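Local structure of Lmo0135 protein (Listeria monocytogenes EGD-e, 5ISU) at residues Q446-Y449 with E450-N454; N454-D458 with D459-Y463; F152-K156 with H157-G161; F98-N101 with S102-T106; E354-A357 with L358-Q362. The protein probably binds peptides outside the cell as the family 5 solute-binding component of an ABC transporter. All blocks are in the same frame, centred on the assembly; numbering follows the deposited sequence.

Contact 1: Q446-Y449 with E450-N454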
# COMPACT_ATOMS: atom_id res chain seq x y z
N GLN A 446 8.91 16.69 -12.52
CA GLN A 446 8.24 17.31 -11.37
C GLN A 446 7.09 18.20 -11.86
O GLN A 446 5.98 18.10 -11.34
CB GLN A 446 9.22 18.13 -10.50
CG GLN A 446 8.58 18.70 -9.23
CD GLN A 446 9.54 19.54 -8.38
OE1 GLN A 446 9.14 20.54 -7.78
NE2 GLN A 446 10.81 19.15 -8.34
N GLU A 447 7.35 19.04 -12.86
CA GLU A 447 6.32 19.94 -13.41
C GLU A 447 5.09 19.20 -13.94
O GLU A 447 3.97 19.66 -13.76
CB GLU A 447 6.89 20.85 -14.50
CG GLU A 447 7.87 21.89 -13.97
CD GLU A 447 8.38 22.87 -15.02
OE1 GLU A 447 8.03 22.76 -16.22
OE2 GLU A 447 9.15 23.77 -14.64
N ILE A 448 5.30 18.04 -14.56
CA ILE A 448 4.20 17.24 -15.11
C ILE A 448 3.29 16.70 -14.00
O ILE A 448 2.07 16.84 -14.08
CB ILE A 448 4.72 16.07 -15.99
CG1 ILE A 448 5.39 16.64 -17.24
CG2 ILE A 448 3.57 15.15 -16.41
CD1 ILE A 448 6.25 15.66 -18.00
N TYR A 449 3.87 16.09 -12.97
CA TYR A 449 3.03 15.57 -11.89
C TYR A 449 2.40 16.70 -11.05
O TYR A 449 1.35 16.50 -10.44
CB TYR A 449 3.74 14.50 -11.07
CG TYR A 449 3.95 13.24 -11.90
CD1 TYR A 449 2.89 12.37 -12.16
CD2 TYR A 449 5.18 12.95 -12.45
CE1 TYR A 449 3.07 11.24 -12.95
CE2 TYR A 449 5.38 11.83 -13.23
CZ TYR A 449 4.33 10.98 -13.48
OH TYR A 449 4.56 9.85 -14.23
N GLU A 450 3.01 17.88 -11.04
CA GLU A 450 2.39 19.03 -10.36
C GLU A 450 1.12 19.45 -11.10
O GLU A 450 0.09 19.69 -10.46
CB GLU A 450 3.35 20.20 -10.18
CG GLU A 450 4.37 19.91 -9.09
CD GLU A 450 5.34 21.05 -8.83
OE1 GLU A 450 5.49 21.94 -9.69
OE2 GLU A 450 5.96 21.03 -7.75
N LYS A 451 1.18 19.47 -12.43
CA LYS A 451 -0.01 19.82 -13.20
C LYS A 451 -1.09 18.79 -13.00
O LYS A 451 -2.25 19.15 -12.90
CB LYS A 451 0.26 20.02 -14.71
CG LYS A 451 0.94 21.35 -15.02
CD LYS A 451 0.58 21.90 -16.41
CE LYS A 451 1.16 21.10 -17.58
NZ LYS A 451 2.63 21.29 -17.72
N ILE A 452 -0.71 17.52 -12.95
CA ILE A 452 -1.67 16.42 -12.74
C ILE A 452 -2.38 16.59 -11.40
O ILE A 452 -3.61 16.54 -11.34
CB ILE A 452 -0.99 15.04 -12.88
CG1 ILE A 452 -0.52 14.84 -14.33
CG2 ILE A 452 -1.95 13.92 -12.49
CD1 ILE A 452 0.30 13.60 -14.57
N GLN A 453 -1.60 16.87 -10.35
CA GLN A 453 -2.16 17.10 -9.01
C GLN A 453 -3.07 18.32 -9.04
O GLN A 453 -4.16 18.30 -8.47
CB GLN A 453 -1.05 17.26 -7.94
CG GLN A 453 -0.23 15.99 -7.69
CD GLN A 453 0.92 16.21 -6.72
OE1 GLN A 453 0.74 16.21 -5.48
NE2 GLN A 453 2.11 16.39 -7.26
N ASN A 454 -2.62 19.37 -9.71
CA ASN A 454 -3.43 20.57 -9.87
C ASN A 454 -4.72 20.35 -10.66
O ASN A 454 -5.77 20.83 -10.24
CB ASN A 454 -2.61 21.73 -10.44
CG ASN A 454 -1.79 22.42 -9.36
OD1 ASN A 454 -0.56 22.41 -9.37
ND2 ASN A 454 -2.49 22.97 -8.39

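Contact 2: N454-D458 with D459-Y463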
# COMPACT_ATOMS: atom_id res chain seq x y z
N ASN A 454 -2.62 19.37 -9.71
CA ASN A 454 -3.43 20.57 -9.87
C ASN A 454 -4.72 20.35 -10.66
O ASN A 454 -5.77 20.83 -10.24
CB ASN A 454 -2.61 21.73 -10.44
CG ASN A 454 -1.79 22.42 -9.36
OD1 ASN A 454 -0.56 22.41 -9.37
ND2 ASN A 454 -2.49 22.97 -8.39
N THR A 455 -4.66 19.58 -11.75
CA THR A 455 -5.88 19.34 -12.54
C THR A 455 -6.90 18.52 -11.76
O THR A 455 -8.08 18.86 -11.74
CB THR A 455 -5.58 18.66 -13.88
OG1 THR A 455 -4.58 19.40 -14.59
CG2 THR A 455 -6.85 18.56 -14.74
N ILE A 456 -6.45 17.46 -11.11
CA ILE A 456 -7.35 16.63 -10.30
C ILE A 456 -8.04 17.46 -9.20
O ILE A 456 -9.25 17.30 -8.96
CB ILE A 456 -6.59 15.42 -9.68
CG1 ILE A 456 -6.16 14.42 -10.77
CG2 ILE A 456 -7.43 14.72 -8.61
CD1 ILE A 456 -7.30 13.85 -11.60
N ALA A 457 -7.26 18.30 -8.53
CA ALA A 457 -7.80 19.14 -7.46
C ALA A 457 -8.74 20.19 -8.05
O ALA A 457 -9.85 20.35 -7.57
CB ALA A 457 -6.68 19.80 -6.66
N ASP A 458 -8.30 20.88 -9.10
CA ASP A 458 -9.15 21.88 -9.76
C ASP A 458 -10.47 21.30 -10.26
O ASP A 458 -11.50 21.95 -10.12
CB ASP A 458 -8.43 22.55 -10.91
CG ASP A 458 -7.25 23.39 -10.46
OD1 ASP A 458 -7.20 23.78 -9.28
OD2 ASP A 458 -6.37 23.69 -11.30
N ASP A 459 -10.47 20.08 -10.80
CA ASP A 459 -11.73 19.47 -11.30
C ASP A 459 -12.53 18.71 -10.23
O ASP A 459 -13.56 18.08 -10.55
CB ASP A 459 -11.47 18.55 -12.51
CG ASP A 459 -11.21 19.33 -13.79
OD1 ASP A 459 -11.26 20.57 -13.74
OD2 ASP A 459 -10.97 18.69 -14.84
N ALA A 460 -12.07 18.80 -8.98
CA ALA A 460 -12.69 18.11 -7.87
C ALA A 460 -13.14 16.71 -8.27
O ALA A 460 -14.30 16.35 -8.09
CB ALA A 460 -13.85 18.93 -7.32
N VAL A 461 -12.20 15.94 -8.80
CA VAL A 461 -12.46 14.56 -9.24
C VAL A 461 -12.79 13.67 -8.05
O VAL A 461 -13.65 12.78 -8.13
CB VAL A 461 -11.25 13.99 -10.00
CG1 VAL A 461 -11.51 12.56 -10.44
CG2 VAL A 461 -10.93 14.87 -11.20
N ILE A 462 -12.07 13.89 -6.95
CA ILE A 462 -12.32 13.20 -5.70
C ILE A 462 -12.24 14.25 -4.60
O ILE A 462 -12.02 15.42 -4.89
CB ILE A 462 -11.26 12.12 -5.41
CG1 ILE A 462 -9.86 12.75 -5.25
CG2 ILE A 462 -11.27 11.07 -6.51
CD1 ILE A 462 -8.84 11.83 -4.62
N TYR A 463 -12.43 13.82 -3.36
CA TYR A 463 -12.24 14.67 -2.19
C TYR A 463 -11.24 13.93 -1.29
O TYR A 463 -11.62 12.98 -0.62
CB TYR A 463 -13.55 14.93 -1.43
CG TYR A 463 -13.36 15.89 -0.27
CD1 TYR A 463 -13.41 17.25 -0.48
CD2 TYR A 463 -13.09 15.43 1.01
CE1 TYR A 463 -13.21 18.14 0.56
CE2 TYR A 463 -12.89 16.30 2.05
CZ TYR A 463 -12.96 17.67 1.82
OH TYR A 463 -12.78 18.58 2.86
O HOH W 1 -9.88 16.11 -6.43

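Contact 3: F152-K156 with H157-G161. With EDO (1,2-ethanediol), chain B.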
# COMPACT_ATOMS: atom_id res chain seq x y z
N PHE A 152 11.86 -8.52 -4.65
CA PHE A 152 12.29 -9.65 -3.80
C PHE A 152 12.60 -10.83 -4.72
O PHE A 152 11.70 -11.33 -5.39
CB PHE A 152 11.18 -10.08 -2.83
CG PHE A 152 10.79 -9.03 -1.81
CD1 PHE A 152 9.97 -7.98 -2.14
CD2 PHE A 152 11.21 -9.15 -0.48
CE1 PHE A 152 9.59 -7.03 -1.19
CE2 PHE A 152 10.85 -8.21 0.48
CZ PHE A 152 10.03 -7.15 0.12
N PRO A 153 13.87 -11.28 -4.78
CA PRO A 153 14.12 -12.42 -5.65
C PRO A 153 13.64 -13.75 -5.08
O PRO A 153 13.47 -13.89 -3.85
CB PRO A 153 15.65 -12.42 -5.80
CG PRO A 153 16.16 -11.69 -4.63
CD PRO A 153 15.12 -10.67 -4.30
N ILE A 154 13.38 -14.69 -5.98
CA ILE A 154 13.01 -16.07 -5.60
C ILE A 154 14.16 -17.00 -6.03
O ILE A 154 15.01 -16.61 -6.81
CB ILE A 154 11.61 -16.50 -6.10
CG1 ILE A 154 11.51 -16.52 -7.64
CG2 ILE A 154 10.56 -15.56 -5.53
CD1 ILE A 154 10.17 -17.02 -8.14
N PRO A 155 14.24 -18.20 -5.45
CA PRO A 155 15.37 -19.06 -5.80
C PRO A 155 15.19 -19.89 -7.08
O PRO A 155 14.19 -20.58 -7.25
CB PRO A 155 15.52 -19.95 -4.57
CG PRO A 155 14.20 -19.94 -3.90
CD PRO A 155 13.52 -18.67 -4.25
N LYS A 156 16.19 -19.81 -7.96
CA LYS A 156 16.19 -20.53 -9.22
C LYS A 156 16.26 -22.05 -8.97
O LYS A 156 15.45 -22.81 -9.52
CB LYS A 156 17.37 -20.03 -10.08
CG LYS A 156 17.56 -20.70 -11.45
CD LYS A 156 18.74 -20.03 -12.17
CE LYS A 156 19.13 -20.72 -13.47
NZ LYS A 156 18.07 -20.67 -14.51
N HIS A 157 17.16 -22.48 -8.08
CA HIS A 157 17.31 -23.91 -7.81
C HIS A 157 16.00 -24.59 -7.31
O HIS A 157 15.85 -25.80 -7.42
CB HIS A 157 18.47 -24.18 -6.84
CG HIS A 157 18.18 -23.81 -5.42
ND1 HIS A 157 18.30 -22.53 -4.94
CD2 HIS A 157 17.79 -24.58 -4.37
CE1 HIS A 157 17.97 -22.51 -3.66
NE2 HIS A 157 17.68 -23.74 -3.28
N ILE A 158 15.07 -23.79 -6.80
CA ILE A 158 13.78 -24.29 -6.31
C ILE A 158 12.69 -24.25 -7.39
O ILE A 158 11.97 -25.22 -7.57
CB ILE A 158 13.28 -23.44 -5.10
CG1 ILE A 158 14.26 -23.48 -3.92
CG2 ILE A 158 11.89 -23.90 -4.64
CD1 ILE A 158 14.53 -24.86 -3.34
N PHE A 159 12.56 -23.13 -8.09
CA PHE A 159 11.47 -22.97 -9.08
C PHE A 159 11.79 -23.19 -10.57
O PHE A 159 10.88 -23.16 -11.39
CB PHE A 159 10.78 -21.63 -8.88
CG PHE A 159 10.11 -21.51 -7.55
CD1 PHE A 159 8.87 -22.08 -7.33
CD2 PHE A 159 10.72 -20.81 -6.52
CE1 PHE A 159 8.24 -21.96 -6.11
CE2 PHE A 159 10.10 -20.68 -5.29
CZ PHE A 159 8.85 -21.26 -5.08
N GLU A 160 13.05 -23.40 -10.92
CA GLU A 160 13.43 -23.68 -12.30
C GLU A 160 12.71 -24.96 -12.78
O GLU A 160 12.78 -26.00 -12.12
CB GLU A 160 14.94 -23.86 -12.37
CG GLU A 160 15.53 -24.08 -13.76
CD GLU A 160 17.03 -24.26 -13.70
OE1 GLU A 160 17.51 -25.00 -12.81
OE2 GLU A 160 17.74 -23.67 -14.56
N GLY A 161 12.00 -24.86 -13.91
CA GLY A 161 11.27 -26.00 -14.47
C GLY A 161 9.89 -26.26 -13.86
O GLY A 161 9.26 -27.28 -14.16
C1 EDO B . 15.42 -18.80 -16.83
O1 EDO B . 14.04 -18.43 -16.80
C2 EDO B . 16.28 -17.56 -16.64
O2 EDO B . 17.37 -17.85 -15.77

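Contact 4: F98-N101 with S102-T106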
# COMPACT_ATOMS: atom_id res chain seq x y z
N PHE A 98 16.47 -15.07 -13.10
CA PHE A 98 15.41 -16.06 -13.13
C PHE A 98 14.09 -15.47 -12.62
O PHE A 98 13.04 -15.75 -13.18
CB PHE A 98 15.77 -17.31 -12.31
CG PHE A 98 14.59 -18.20 -12.03
CD1 PHE A 98 14.15 -19.10 -12.99
CD2 PHE A 98 13.89 -18.09 -10.84
CE1 PHE A 98 13.05 -19.89 -12.75
CE2 PHE A 98 12.78 -18.87 -10.60
CZ PHE A 98 12.35 -19.78 -11.56
N THR A 99 14.16 -14.67 -11.57
CA THR A 99 12.92 -14.09 -11.03
C THR A 99 12.22 -13.18 -12.05
O THR A 99 11.01 -13.29 -12.24
CB THR A 99 13.14 -13.32 -9.71
OG1 THR A 99 13.78 -14.18 -8.74
CG2 THR A 99 11.80 -12.86 -9.16
N VAL A 100 12.99 -12.33 -12.72
CA VAL A 100 12.42 -11.42 -13.72
C VAL A 100 11.82 -12.20 -14.89
O VAL A 100 10.73 -11.88 -15.35
CB VAL A 100 13.46 -10.40 -14.25
CG1 VAL A 100 12.90 -9.59 -15.43
CG2 VAL A 100 13.91 -9.49 -13.14
N ASN A 101 12.54 -13.22 -15.36
CA ASN A 101 12.04 -14.06 -16.47
C ASN A 101 10.79 -14.83 -16.05
O ASN A 101 9.89 -15.04 -16.87
CB ASN A 101 13.12 -15.01 -17.00
CG ASN A 101 14.27 -14.29 -17.68
OD1 ASN A 101 15.42 -14.74 -17.63
ND2 ASN A 101 13.98 -13.16 -18.32
N SER A 102 10.71 -15.22 -14.77
CA SER A 102 9.53 -15.94 -14.29
C SER A 102 8.32 -14.98 -14.17
O SER A 102 7.18 -15.41 -14.31
CB SER A 102 9.81 -16.68 -12.97
OG SER A 102 9.93 -15.77 -11.88
N ILE A 103 8.57 -13.69 -13.96
CA ILE A 103 7.48 -12.68 -13.91
C ILE A 103 7.05 -12.31 -15.34
O ILE A 103 5.86 -12.10 -15.61
CB ILE A 103 7.91 -11.40 -13.16
CG1 ILE A 103 8.07 -11.69 -11.66
CG2 ILE A 103 6.87 -10.29 -13.32
CD1 ILE A 103 8.60 -10.52 -10.86
N LEU A 104 8.03 -12.20 -16.24
CA LEU A 104 7.75 -11.88 -17.63
C LEU A 104 6.96 -12.98 -18.34
O LEU A 104 6.19 -12.71 -19.25
CB LEU A 104 9.05 -11.60 -18.41
CG LEU A 104 9.75 -10.26 -18.16
CD1 LEU A 104 11.09 -10.23 -18.87
CD2 LEU A 104 8.87 -9.09 -18.60
N ASP A 105 7.19 -14.21 -17.91
CA ASP A 105 6.55 -15.38 -18.51
C ASP A 105 5.04 -15.29 -18.27
O ASP A 105 4.56 -15.47 -17.14
CB ASP A 105 7.16 -16.64 -17.89
CG ASP A 105 6.82 -17.89 -18.64
OD1 ASP A 105 6.21 -17.81 -19.72
OD2 ASP A 105 7.20 -18.98 -18.15
N THR A 106 4.30 -15.00 -19.34
CA THR A 106 2.84 -14.83 -19.29
C THR A 106 2.07 -16.01 -18.70
O THR A 106 1.06 -15.80 -18.02
CB THR A 106 2.26 -14.48 -20.69
OG1 THR A 106 2.80 -15.36 -21.66
CG2 THR A 106 2.59 -13.04 -21.09

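Contact 5: E354-A357 with L358-Q362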
# COMPACT_ATOMS: atom_id res chain seq x y z
N GLU A 354 -18.63 4.79 8.52
CA GLU A 354 -20.00 5.23 8.86
C GLU A 354 -20.01 6.66 9.41
O GLU A 354 -20.86 7.46 9.04
CB GLU A 354 -20.76 4.26 9.78
CG GLU A 354 -22.19 4.75 10.08
CD GLU A 354 -23.20 3.64 10.32
OE1 GLU A 354 -24.05 3.76 11.24
OE2 GLU A 354 -23.16 2.65 9.57
N SER A 355 -19.04 6.98 10.27
CA SER A 355 -18.92 8.33 10.84
C SER A 355 -18.66 9.36 9.75
O SER A 355 -19.16 10.49 9.81
CB SER A 355 -17.80 8.36 11.87
OG SER A 355 -18.09 7.49 12.95
N ILE A 356 -17.84 8.99 8.77
CA ILE A 356 -17.53 9.88 7.64
C ILE A 356 -18.81 10.11 6.86
O ILE A 356 -19.14 11.25 6.51
CB ILE A 356 -16.43 9.28 6.72
CG1 ILE A 356 -15.09 9.28 7.45
CG2 ILE A 356 -16.31 10.07 5.42
CD1 ILE A 356 -13.99 8.50 6.76
N ALA A 357 -19.55 9.03 6.62
CA ALA A 357 -20.82 9.10 5.89
C ALA A 357 -21.82 10.03 6.56
O ALA A 357 -22.37 10.91 5.92
CB ALA A 357 -21.42 7.71 5.73
N LEU A 358 -22.02 9.87 7.86
CA LEU A 358 -22.97 10.73 8.59
C LEU A 358 -22.54 12.17 8.55
O LEU A 358 -23.38 13.07 8.45
CB LEU A 358 -23.14 10.27 10.04
CG LEU A 358 -23.95 8.99 10.23
CD1 LEU A 358 -23.78 8.42 11.63
CD2 LEU A 358 -25.43 9.24 9.92
N TYR A 359 -21.23 12.41 8.61
CA TYR A 359 -20.73 13.77 8.53
C TYR A 359 -21.08 14.38 7.16
O TYR A 359 -21.53 15.52 7.08
CB TYR A 359 -19.23 13.82 8.81
CG TYR A 359 -18.69 15.21 8.73
CD1 TYR A 359 -18.70 16.06 9.83
CD2 TYR A 359 -18.18 15.69 7.54
CE1 TYR A 359 -18.21 17.35 9.73
CE2 TYR A 359 -17.69 16.97 7.44
CZ TYR A 359 -17.70 17.79 8.52
OH TYR A 359 -17.22 19.05 8.36
N LEU A 360 -20.89 13.63 6.08
CA LEU A 360 -21.25 14.13 4.74
C LEU A 360 -22.76 14.41 4.66
O LEU A 360 -23.19 15.46 4.17
CB LEU A 360 -20.85 13.13 3.65
CG LEU A 360 -19.40 12.67 3.55
CD1 LEU A 360 -19.23 11.75 2.34
CD2 LEU A 360 -18.44 13.82 3.45
N GLN A 361 -23.55 13.48 5.17
CA GLN A 361 -25.02 13.62 5.19
C GLN A 361 -25.41 14.90 5.91
O GLN A 361 -26.21 15.70 5.41
CB GLN A 361 -25.66 12.43 5.89
CG GLN A 361 -27.18 12.42 5.84
CD GLN A 361 -27.76 11.29 6.65
OE1 GLN A 361 -27.30 10.99 7.76
NE2 GLN A 361 -28.81 10.67 6.13
N GLN A 362 -24.85 15.06 7.10
CA GLN A 362 -25.06 16.23 7.95
C GLN A 362 -24.67 17.51 7.20
O GLN A 362 -25.46 18.45 7.13
CB GLN A 362 -24.19 16.10 9.20
CG GLN A 362 -24.35 17.18 10.26
CD GLN A 362 -23.17 17.22 11.22
OE1 GLN A 362 -22.02 17.44 10.81
NE2 GLN A 362 -23.44 17.06 12.51

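Contact 1: Q446-Y449 with E450-N454
Tyr449 and Ile452 project together from the helix, with CD1 of Tyr449 3.7 Å from CD1 of Ile452. The isoleucine methyl meets the ring obliquely. One turn back, Ile448 runs alongside Ile452 in the same sense, its CG2 branch 4.1 Å from Ile452 CD1, which therefore lies near both earlier side chains. Together these residues form the apolar side of the helix: Ile452 packs on Leu429, Leu432 and Trp433 of helix 427-438, and Ile448 on Lys435. Gln453 is turned quite differently. Its CG sits anti to the carbonyl carbon (chi1 -67°), which starts the otherwise extended chain beside the preceding turn, where NE2 can donate to Tyr449 O at 3.3 Å. That oxygen also accepts the regular backbone bond from Gln453 N at 3.0 Å. The two donors arrive from opposite faces of the carbonyl plane, NE2 standing 65° out of it while the oxygen lies close to the plane of the Gln453 side-chain amide. A buried glutamine is thus fixed in rotation: NE2 also donates to Tyr312 O, and OE1 accepts from Thr314 N and is hydrogen-bonded to Ser304 OG. Backbone bonds from Glu450 to Gln446, Lys451 to Glu447 and Ile452 to Ile448 carry the ladder past these groups. The pattern is that of an amphipathic alpha-helix, with i/i+3 and i/i+4 apolar neighbours packed against a second helix.

Contact 2: N454-D458 with D459-Y463
The backbone of helix 442-458 ends in two nested bonds, Val461 N to Ile456 O at 3.3 Å and Ala460 N to Ala457 O at 3.1 Å, after a last regular bond from Asp459 N to Thr455 O. The longer bond is nearly straight at the hydrogen (173°), whereas Ala460 N approaches its carbonyl from well above the plane. Ala460 makes this possible by taking a positive phi of 40°. Beyond the turn, Val461 swings back over the final helical turn: its CG2 branch lies 3.8 Å from Ile456 CD1, the two side chains crossing at a slant. Thr455 and Asp459 instead run alongside each other, with Thr455 CG2 4.1 Å from Asp459 OD2. The polar ends of this pair look elsewhere, Thr455 OG1 to Lys451 O and Asp459 OD2 to Tyr424 OH. A water donates both to Ile456 O, at 2.9 Å, and to Ile462 O, at 2.7 Å, so one helical carbonyl serves the backbone of Val461 and, through the water, the start of strand 462-475. The two nested bonds and the positive phi at the C-prime residue Ala460 define a Schellman motif, accompanied by the apolar Ile456-Val461 contact and here leading from a helix directly into a strand.

Contact 3: F152-K156 with H157-G161
Lys156 NZ and Glu160 OE2 form a salt bridge at 3.0 Å, the lysine nitrogen standing above the carboxylate plane, 53° out of it. Lys156 CG is anti to the backbone N (chi1 178°) and its chain stays extended until a bend at the last torsion brings NZ round to the carboxylate. The same nitrogen donates to O2 of a 1,2-ethanediol, probably a remnant of the crystallisation liquor. Pro155 carries the apolar half of the contact. Its CG packs 3.5 Å from Ile158 CG1, its CB lies 3.7 Å from CE1 of the His157 ring, and its CD approaches Phe159 CE2. Ile158 fits between the two rings, with CG1 above one face of the imidazole and CG2 above one face of the phenyl, both displaced from the ring centre. Ile154 CD1 comes obliquely to Phe159. Beneath these side chains the backbone closes the turn: Pro155 O accepts from Phe159 N at 3.1 Å and weakly from Ile158 N, and it also meets the Phe159 ring edge-on, while Glu160 N reaches Lys156 O at 2.8 Å in the carbonyl plane. Farther out, the imidazole is held by a bond from NE2 to Asp87 OD2 and by meeting the Trp85 ring, and Lys156 N bonds to Asp95 OD1. Pro155 occupies the N-cap position of the short helix 156-159, a single helical turn closed by its backbone bonds and spanned on the outside by an i/i+4 lysine-glutamate salt bridge.

Contact 4: F98-N101 with S102-T106
Ser102 OG donates to Thr99 O at 2.7 Å, one turn back along helix 93-104. The hydroxyl reaches it because chi1 of 72° places OG between the backbone N and the carbonyl carbon. Thr99 O also accepts from Ile103 N at 3.0 Å, and the two donors come to it from the same face of the carbonyl plane. Ser102 OG is further hydrogen-bonded to Asn34 ND2, so this buried hydroxyl is used as both donor and acceptor. Thr99 OG1 is likewise satisfied beyond the segments, by Asp95 O within the helix and by Ile154 N. Val100 O takes its regular bond from Leu104 N at 2.9 Å and a weak one from Ile103 N. The last bond, Asp105 N to Asn101 O, is bent to 137°, and Asp105 is the first residue to leave helical geometry. Leu104 O is taken up by Arg113 NE. Among the apolar groups, the Val100 and Leu104 side chains run alongside each other, CG1 of Val100 3.9 Å from CD1 of Leu104, and Ser102 CB lies over one face of the Phe98 ring, away from its centre. A serine hydroxyl bonded back to a carbonyl three residues earlier is a familiar feature of alpha-helices, here close to the C-terminal end of one packed against strand 121-129.

Contact 5: E354-A357 with L358-Q362
Helix 351-365 is the crossover helix of a beta-alpha-beta unit, joining strands 341-347 and 370-376, which run parallel and pair directly in the mixed sheet. Ile356 and Leu360, one helical turn apart, lie on a buried side of the helix. Ile356 CG2 and Leu360 CG approach only loosely, at 4.5 Å, and the leucine makes a closer approach to the backbone: its CG, anti to the carbonyl carbon (chi1 -56°), lies 3.3 Å from Ile356 O. Both residues are buried by neighbouring elements, Ile356 against Ile288 and Ala292 of helix 285-292 and Leu360 against Leu371 and Leu283. Tyr359 joins them against helix 285-292. With CG anti to the backbone N (chi1 179°), its ring is carried off from the preceding turn toward Ile288, and the hydroxyl is hydrogen-bonded to Glu287 OE1. Ala357 packs its small side chain on Leu373 of strand 370-376, and Gln361, extended beyond CG, continues along that side to give NE2 to Leu371 O. Glu354 and Leu358 form a more exposed pair, Glu354 CG being 4.3 Å from Leu358 CD1. Ser355 OG turns back to Lys351 O. The backbone ladder is regular: Leu358 N bonds to Glu354 O, Tyr359 N to Ser355 O, and Leu360 N to Ile356 O at 3.0 Å. The last rung, Gln361 N to Ala357 O, measures 2.9 Å and is nearly straight at 168°.

How the contacts relate
From the N terminus, contact 4 comes first, near the end of helix 93-104, followed by contact 3 at the short helix 156-159. Their centres are 10 Å apart, and helix 93-104 touches the 152-161 region, Phe98 packing on Lys156 and Phe159. Contact 5 follows in the crossover helix 351-365, on the opposite side of the chain's centre from both. Contacts 1 and 2 then share Asn454 and follow helix 442-458 to its end and into strand 462-475. Contact 2 comes within about 6 Å of contact 5 at the nearest atoms. Each contact closes only a local turn; none nests within or crosses another.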